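Local coordinates for type III effector HopU1 (Pseudomonas syringae pv. tomato, PDB 3U0J), which is an ADP-ribosyltransferase that probably transfers ADP-ribose from NAD+ to arginine side chains of target proteins, at residues A[96-101]-A[145-150]. Residues are numbered along the deposited sequence; the frame is centred on the assembly and turned at random.
Sequences YMHTAQ and SPHIKM
His98 ND1 and His147 NE2 lie 3.1 Å apart and form the single hydrogen bond between segments 96-101 and 145-150. Either nitrogen could be the donor; the bond is bent, with an angle of 144° at the hydrogen. Each nitrogen sits at the edge of the other imidazole and near its plane, so the rings meet rim to rim. Their planes differ by 19° and their centroids are 5.3 Å apart, and neither covers the other's face, which excludes a stack. Besides the bond, His98 CB lies in the plane of the His147 ring at its edge, 3.9 Å from His147 NE2. In both histidines CG stands anti to the backbone N (chi1 175° in His147), which carries the rings across a gap of 8.9 Å between His98 CA and His147 CA. Both residues are buried, so the bond pairs two ring nitrogens inside the protein. Within segment 96-101, Tyr96 O accepts from both Thr99 N and, at 2.8 Å, Thr99 OG1, which reach it from the same face of the carbonyl plane. This buried helix-to-helix contact, joined by one polar bond, links the C-terminal end of helix 89-99 to the first turn of helix 145-162, within the ADP-ribosyltransferase exoenzyme family region. Helix 116-126 packs on both histidines, through Tyr117 and Asn121 at His98 and Leu116 at His147; Phe197 meets the His98 ring edge-to-face, and Phe47 of helix 41-52 touches His147.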
# COMPACT_ATOMS: atom_id res chain seq x y z
N TYR A 96 -2.33 8.73 3.01
CA TYR A 96 -3.65 8.76 3.61
C TYR A 96 -4.71 8.28 2.62
O TYR A 96 -5.45 7.34 2.92
CB TYR A 96 -3.99 10.17 4.09
CG TYR A 96 -5.30 10.28 4.86
CD1 TYR A 96 -6.51 10.40 4.19
CD2 TYR A 96 -5.32 10.29 6.25
CE1 TYR A 96 -7.71 10.51 4.89
CE2 TYR A 96 -6.50 10.40 6.95
CZ TYR A 96 -7.70 10.51 6.28
OH TYR A 96 -8.89 10.61 6.98
N MET A 97 -4.77 8.91 1.45
CA MET A 97 -5.81 8.62 0.47
C MET A 97 -5.73 7.18 -0.01
O MET A 97 -6.75 6.57 -0.31
CB MET A 97 -5.73 9.57 -0.72
CG MET A 97 -6.20 10.97 -0.39
SD MET A 97 -5.98 12.11 -1.76
CE MET A 97 -7.48 13.03 -1.52
N HIS A 98 -4.53 6.63 -0.05
CA HIS A 98 -4.37 5.23 -0.46
C HIS A 98 -4.83 4.23 0.61
O HIS A 98 -5.23 3.11 0.28
CB HIS A 98 -2.92 4.96 -0.84
CG HIS A 98 -2.73 3.74 -1.69
ND1 HIS A 98 -2.89 3.76 -3.06
CD2 HIS A 98 -2.38 2.48 -1.37
CE1 HIS A 98 -2.65 2.55 -3.54
NE2 HIS A 98 -2.33 1.76 -2.54
N THR A 99 -4.78 4.61 1.89
CA THR A 99 -5.16 3.71 2.98
C THR A 99 -6.63 3.83 3.32
O THR A 99 -7.14 3.13 4.21
CB THR A 99 -4.36 3.99 4.26
OG1 THR A 99 -4.66 5.31 4.75
CG2 THR A 99 -2.88 3.85 4.02
N ALA A 100 -7.32 4.74 2.63
CA ALA A 100 -8.70 5.05 2.94
C ALA A 100 -9.66 4.32 2.02
O ALA A 100 -9.26 3.76 1.00
CB ALA A 100 -8.94 6.55 2.85
N GLN A 101 -10.93 4.38 2.37
CA GLN A 101 -11.94 3.66 1.62
C GLN A 101 -12.91 4.67 1.03
O GLN A 101 -13.92 4.28 0.46
CB GLN A 101 -12.70 2.75 2.58
CG GLN A 101 -12.82 1.31 2.15
CD GLN A 101 -11.50 0.53 2.20
OE1 GLN A 101 -10.64 0.75 3.08
NE2 GLN A 101 -11.34 -0.42 1.27
N SER A 145 -0.93 8.31 -12.65
CA SER A 145 0.49 8.46 -12.34
C SER A 145 0.79 9.54 -11.31
O SER A 145 1.67 9.35 -10.48
CB SER A 145 1.31 8.67 -13.60
OG SER A 145 0.75 9.73 -14.33
N PRO A 146 0.06 10.66 -11.33
CA PRO A 146 0.36 11.65 -10.30
C PRO A 146 0.31 11.04 -8.90
O PRO A 146 1.07 11.44 -8.04
CB PRO A 146 -0.74 12.68 -10.46
CG PRO A 146 -1.23 12.51 -11.83
CD PRO A 146 -1.09 11.07 -12.15
N HIS A 147 -0.58 10.08 -8.68
CA HIS A 147 -0.69 9.43 -7.37
C HIS A 147 0.34 8.30 -7.21
O HIS A 147 0.90 8.09 -6.13
CB HIS A 147 -2.10 8.88 -7.16
CG HIS A 147 -2.27 8.09 -5.90
ND1 HIS A 147 -2.55 8.68 -4.68
CD2 HIS A 147 -2.20 6.76 -5.66
CE1 HIS A 147 -2.65 7.75 -3.75
NE2 HIS A 147 -2.44 6.57 -4.32
N ILE A 148 0.56 7.55 -8.28
CA ILE A 148 1.51 6.46 -8.17
C ILE A 148 2.85 7.04 -7.78
O ILE A 148 3.53 6.53 -6.89
CB ILE A 148 1.61 5.65 -9.46
CG1 ILE A 148 0.32 4.86 -9.69
CG2 ILE A 148 2.78 4.71 -9.38
CD1 ILE A 148 0.18 4.24 -11.05
N LYS A 149 3.20 8.14 -8.44
CA LYS A 149 4.49 8.75 -8.24
C LYS A 149 4.55 9.34 -6.84
O LYS A 149 5.54 9.17 -6.14
CB LYS A 149 4.81 9.80 -9.32
CG LYS A 149 4.77 9.26 -10.75
CD LYS A 149 5.53 10.16 -11.72
CE LYS A 149 5.02 11.61 -11.70
NZ LYS A 149 5.87 12.53 -12.52
N MET A 150 3.49 10.02 -6.42
CA MET A 150 3.52 10.66 -5.12
C MET A 150 3.69 9.62 -4.03
O MET A 150 4.49 9.81 -3.12
CB MET A 150 2.29 11.54 -4.89
CG MET A 150 2.54 12.74 -3.96
SD MET A 150 4.03 13.74 -4.29
CE MET A 150 4.17 14.40 -2.69